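PDB 4RU1: monosaccharide ABC transporter substrate-binding protein, CUT2 family from Acidothermus cellulolyticus, which binds myo-inositol between its two lobes and probably serves as the carbohydrate-binding component of an ABC-type sugar transporter. Local coordinates for residues P19-Q30 against D50-P60. Residues are numbered along the deposited sequence; the frame is centred on the assembly and turned at random. Where two conformers were deposited one is given.
With INS (1,2,3,4,5,6-hexahydroxy-cyclohexane), chain M.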
loop_
_atom_site.group_PDB
_atom_site.type_symbol
_atom_site.label_atom_id
_atom_site.label_comp_id
_atom_site.label_asym_id
_atom_site.label_seq_id
_atom_site.Cartn_x
_atom_site.Cartn_y
_atom_site.Cartn_z
ATOM N N PRO A 19 27.636 10.041 -11.308
ATOM C CA PRO A 19 27.900 9.890 -9.887
ATOM C C PRO A 19 27.213 8.633 -9.310
ATOM O O PRO A 19 26.179 8.198 -9.790
ATOM C CB PRO A 19 27.349 11.182 -9.278
ATOM C CG PRO A 19 26.362 11.715 -10.271
ATOM C CD PRO A 19 26.537 10.989 -11.573
ATOM N N HIS A 20 27.847 8.016 -8.329
ATOM C CA HIS A 20 27.282 6.821 -7.756
ATOM C C HIS A 20 26.618 7.226 -6.453
ATOM O O HIS A 20 27.204 7.939 -5.642
ATOM C CB HIS A 20 28.295 5.710 -7.535
ATOM C CG HIS A 20 27.688 4.540 -6.862
ATOM N ND1 HIS A 20 27.770 4.390 -5.501
ATOM C CD2 HIS A 20 26.929 3.521 -7.318
ATOM C CE1 HIS A 20 27.074 3.331 -5.148
ATOM N NE2 HIS A 20 26.591 2.760 -6.229
ATOM N N LEU A 21 25.365 6.807 -6.280
ATOM C CA LEU A 21 24.566 7.155 -5.124
ATOM C C LEU A 21 24.152 5.922 -4.328
ATOM O O LEU A 21 23.971 4.840 -4.889
ATOM C CB LEU A 21 23.270 7.796 -5.611
ATOM C CG LEU A 21 23.481 9.028 -6.442
ATOM C CD1 LEU A 21 22.178 9.665 -6.755
ATOM C CD2 LEU A 21 24.383 10.033 -5.737
ATOM N N THR A 22 24.060 6.114 -3.005
ATOM C CA THR A 22 23.549 5.093 -2.122
ATOM C C THR A 22 22.246 5.588 -1.513
ATOM O O THR A 22 22.205 6.716 -0.866
ATOM C CB THR A 22 24.515 4.729 -0.963
ATOM O OG1 THR A 22 25.702 4.154 -1.504
ATOM C CG2 THR A 22 23.823 3.678 0.014
ATOM N N ILE A 23 21.167 4.867 -1.829
ATOM C CA ILE A 23 19.827 5.243 -1.304
ATOM C C ILE A 23 19.288 4.156 -0.395
ATOM O O ILE A 23 19.292 3.007 -0.742
ATOM C CB ILE A 23 18.794 5.497 -2.419
ATOM C CG1 ILE A 23 19.365 6.452 -3.487
ATOM C CG2 ILE A 23 17.452 5.943 -1.809
ATOM C CD1 ILE A 23 19.675 7.868 -3.056
ATOM N N ALA A 24 18.881 4.560 0.842
ATOM C CA ALA A 24 18.177 3.655 1.787
ATOM C C ALA A 24 16.714 3.702 1.560
ATOM O O ALA A 24 16.127 4.833 1.653
ATOM C CB ALA A 24 18.434 4.038 3.236
ATOM N N MET A 25 16.115 2.557 1.269
ATOM C CA MET A 25 14.608 2.444 1.215
ATOM C C MET A 25 14.169 1.667 2.441
ATOM O O MET A 25 14.618 0.499 2.653
ATOM C CB MET A 25 14.120 1.745 -0.036
ATOM C CG MET A 25 12.657 1.489 -0.126
ATOM S SD MET A 25 12.040 0.904 -1.811
ATOM C CE MET A 25 12.001 2.523 -2.608
ATOM N N ILE A 26 13.356 2.318 3.290
ATOM C CA ILE A 26 12.981 1.834 4.606
ATOM C C ILE A 26 11.482 1.730 4.672
ATOM O O ILE A 26 10.745 2.705 4.435
ATOM C CB ILE A 26 13.490 2.810 5.628
ATOM C CG1 ILE A 26 15.023 2.864 5.556
ATOM C CG2 ILE A 26 13.115 2.347 7.017
ATOM C CD1 ILE A 26 15.635 4.028 6.339
ATOM N N THR A 27 10.994 0.525 4.937
ATOM C CA THR A 27 9.573 0.299 4.944
ATOM C C THR A 27 9.111 -0.468 6.211
ATOM O O THR A 27 9.855 -0.801 7.120
ATOM C CB THR A 27 9.153 -0.471 3.700
ATOM O OG1 THR A 27 9.345 -1.856 3.987
ATOM C CG2 THR A 27 9.896 -0.048 2.478
ATOM N N HIS A 28 7.798 -0.616 6.288
ATOM C CA HIS A 28 7.092 -1.338 7.352
ATOM C C HIS A 28 6.656 -2.743 6.969
ATOM O O HIS A 28 5.853 -3.308 7.681
ATOM C CB HIS A 28 5.885 -0.512 7.762
ATOM C CG HIS A 28 4.899 -0.282 6.641
ATOM N ND1 HIS A 28 5.011 0.807 5.788
ATOM C CD2 HIS A 28 3.800 -0.949 6.252
ATOM C CE1 HIS A 28 4.022 0.792 4.935
ATOM N NE2 HIS A 28 3.282 -0.273 5.175
ATOM N N GLN A 29 7.195 -3.268 5.840
ATOM C CA GLN A 29 6.867 -4.572 5.272
ATOM C C GLN A 29 6.866 -5.639 6.387
ATOM O O GLN A 29 7.873 -5.776 7.132
ATOM C CB GLN A 29 7.855 -4.927 4.190
ATOM C CG GLN A 29 7.775 -6.367 3.775
ATOM C CD GLN A 29 8.715 -6.747 2.706
ATOM O OE1 GLN A 29 9.675 -6.051 2.414
ATOM N NE2 GLN A 29 8.422 -7.852 2.053
ATOM N N GLN A 30 5.745 -6.332 6.508
ATOM C CA GLN A 30 5.723 -7.580 7.287
ATOM C C GLN A 30 6.430 -8.633 6.480
ATOM O O GLN A 30 6.148 -8.814 5.282
ATOM C CB GLN A 30 4.296 -8.007 7.507
ATOM C CG GLN A 30 4.120 -9.331 8.203
ATOM C CD GLN A 30 4.360 -9.208 9.703
ATOM O OE1 GLN A 30 3.948 -8.243 10.348
ATOM N NE2 GLN A 30 5.041 -10.181 10.259
ATOM N N ASP A 50 19.971 4.746 -12.602
ATOM C CA ASP A 50 20.435 5.983 -11.943
ATOM C C ASP A 50 21.759 5.804 -11.230
ATOM O O ASP A 50 22.175 6.672 -10.459
ATOM C CB ASP A 50 19.363 6.435 -10.948
ATOM C CG ASP A 50 18.093 6.845 -11.608
ATOM O OD1 ASP A 50 18.043 6.952 -12.845
ATOM O OD2 ASP A 50 17.074 7.020 -10.913
ATOM N N ASN A 51 22.386 4.651 -11.433
ATOM C CA ASN A 51 23.664 4.352 -10.737
ATOM C C ASN A 51 23.546 4.474 -9.217
ATOM O O ASN A 51 24.329 5.114 -8.539
ATOM C CB ASN A 51 24.847 5.238 -11.245
ATOM C CG ASN A 51 26.226 4.598 -10.948
ATOM O OD1 ASN A 51 26.332 3.426 -10.543
ATOM N ND2 ASN A 51 27.287 5.391 -11.161
ATOM N N VAL A 52 22.511 3.823 -8.701
ATOM C CA VAL A 52 22.207 3.816 -7.274
ATOM C C VAL A 52 22.448 2.421 -6.727
ATOM O O VAL A 52 21.988 1.441 -7.282
ATOM C CB VAL A 52 20.714 4.231 -7.084
ATOM C CG1 VAL A 52 20.199 3.909 -5.696
ATOM C CG2 VAL A 52 20.534 5.707 -7.349
ATOM N N THR A 53 23.095 2.367 -5.569
ATOM C CA THR A 53 23.066 1.160 -4.752
ATOM C C THR A 53 21.885 1.325 -3.784
ATOM O O THR A 53 21.868 2.289 -2.994
ATOM C CB THR A 53 24.397 0.999 -4.006
ATOM O OG1 THR A 53 25.449 0.707 -4.936
ATOM C CG2 THR A 53 24.295 -0.123 -3.013
ATOM N N LEU A 54 20.931 0.428 -3.861
ATOM C CA LEU A 54 19.691 0.460 -3.100
ATOM C C LEU A 54 19.880 -0.404 -1.898
ATOM O O LEU A 54 20.104 -1.618 -2.059
ATOM C CB LEU A 54 18.522 -0.056 -3.966
ATOM C CG LEU A 54 17.167 0.076 -3.236
ATOM C CD1 LEU A 54 16.770 1.516 -3.045
ATOM C CD2 LEU A 54 16.108 -0.683 -4.020
ATOM N N LYS A 55 19.792 0.200 -0.723
ATOM C CA LYS A 55 19.803 -0.549 0.514
ATOM C C LYS A 55 18.364 -0.604 1.013
ATOM O O LYS A 55 17.781 0.392 1.396
ATOM C CB LYS A 55 20.726 0.124 1.539
ATOM C CG LYS A 55 22.196 0.127 1.141
ATOM C CD LYS A 55 23.039 1.048 2.007
ATOM C CE LYS A 55 23.688 0.320 3.171
ATOM N NZ LYS A 55 24.261 1.235 4.209
ATOM N N TYR A 56 17.809 -1.799 1.008
ATOM C CA TYR A 56 16.422 -2.009 1.435
ATOM C C TYR A 56 16.356 -2.591 2.815
ATOM O O TYR A 56 17.037 -3.609 3.068
ATOM C CB TYR A 56 15.659 -2.890 0.460
ATOM C CG TYR A 56 14.160 -3.070 0.785
ATOM C CD1 TYR A 56 13.777 -4.013 1.684
ATOM C CD2 TYR A 56 13.193 -2.264 0.266
ATOM C CE1 TYR A 56 12.446 -4.228 2.046
ATOM C CE2 TYR A 56 11.834 -2.458 0.580
ATOM C CZ TYR A 56 11.456 -3.399 1.516
ATOM O OH TYR A 56 10.100 -3.584 1.806
ATOM N N SER A 57 15.567 -1.975 3.722
ATOM C CA SER A 57 15.372 -2.484 5.065
ATOM C C SER A 57 13.935 -2.283 5.498
ATOM O O SER A 57 13.162 -1.446 4.969
ATOM C CB SER A 57 16.297 -1.840 6.047
ATOM O OG SER A 57 16.192 -0.457 6.140
ATOM N N ASN A 58 13.521 -3.118 6.419
ATOM C CA ASN A 58 12.141 -3.103 6.854
ATOM C C ASN A 58 11.892 -3.686 8.215
ATOM O O ASN A 58 12.592 -4.609 8.669
ATOM C CB ASN A 58 11.220 -3.852 5.868
ATOM C CG ASN A 58 11.537 -5.361 5.783
ATOM O OD1 ASN A 58 12.634 -5.713 5.317
ATOM N ND2 ASN A 58 10.653 -6.228 6.298
ATOM N N ASP A 59 10.835 -3.172 8.842
ATOM C CA ASP A 59 10.350 -3.786 10.069
ATOM C C ASP A 59 8.926 -3.368 10.334
ATOM O O ASP A 59 8.626 -2.181 10.346
ATOM C CB ASP A 59 11.261 -3.393 11.232
ATOM C CG ASP A 59 11.213 -4.445 12.379
ATOM O OD1 ASP A 59 10.128 -4.622 12.981
ATOM O OD2 ASP A 59 12.234 -5.007 12.699
ATOM N N PRO A 60 8.051 -4.359 10.635
ATOM C CA PRO A 60 6.660 -3.956 10.912
ATOM C C PRO A 60 6.433 -3.333 12.309
ATOM O O PRO A 60 5.295 -2.955 12.648
ATOM C CB PRO A 60 5.914 -5.304 10.762
ATOM C CG PRO A 60 6.924 -6.311 11.218
ATOM C CD PRO A 60 8.221 -5.810 10.603
HETATM C C1 INS M . -0.928 -2.232 0.670
HETATM C C2 INS M . -1.034 -3.550 1.422
HETATM C C3 INS M . 0.262 -3.789 2.196
HETATM C C4 INS M . 0.674 -2.613 3.053
HETATM C C5 INS M . 0.822 -1.361 2.249
HETATM C C6 INS M . -0.410 -1.027 1.452
HETATM O O1 INS M . -2.134 -1.900 -0.035
HETATM O O2 INS M . -2.076 -3.360 2.394
HETATM O O3 INS M . 0.010 -4.936 3.032
HETATM O O4 INS M . 1.908 -2.897 3.757
HETATM O O5 INS M . 1.091 -0.204 3.072
HETATM O O6 INS M . -0.187 0.123 0.585
HETATM O O HOH W 1 23.788 8.782 -10.353
#
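With CG anti to the backbone N (chi1 -176°), the ring of Y56 leans over the neighbouring strand and carries its hydroxyl to T27 and Q29, illustrating how a sheet-edge tyrosine can tie down the loop after the adjacent strand. Q29, anti at chi1 (167°) and extended beyond CG, brings its amide across the phenol at about a right angle. The hydroxyl is gripped twice: T27 OG1 donates to Y56 OH at 2.9 Å, and Y56 OH donates to Q29 OE1 at 2.6 Å, tilted from that carbonyl plane. T27 OG1 also accepts from the backbone N of Q29, closing an ST turn, while N58 ND2 reaches Q29 O at 2.9 Å from above the carbonyl plane. M25 lays CG 3.8 Å from Y56 CD2, and its SD meets the ring edge in a Met-aromatic contact. An alanine at Y56 would probably leave Q29 OE1 without its donor, free the Q29 amide to turn and take away the ring edge against which M25 rests. At the other end, H20 NE2 shares a hydrogen bond of 2.7 Å with T53 OG1. The two strands run parallel, joined by a ladder of backbone hydrogen bonds from L21 N to N51 O (3.0 Å) through to D59 N to T27 O. Past the strand, H28 NE2 donates to O5 of the inositol at 3.0 Å, its ring oriented by T83 through ND1. The tyrosine tie thus secures the ligand-facing end of a beta-alpha-beta crossover (21-27, 35-49, 52-58), the opening unit of a periplasmic binding protein lobe.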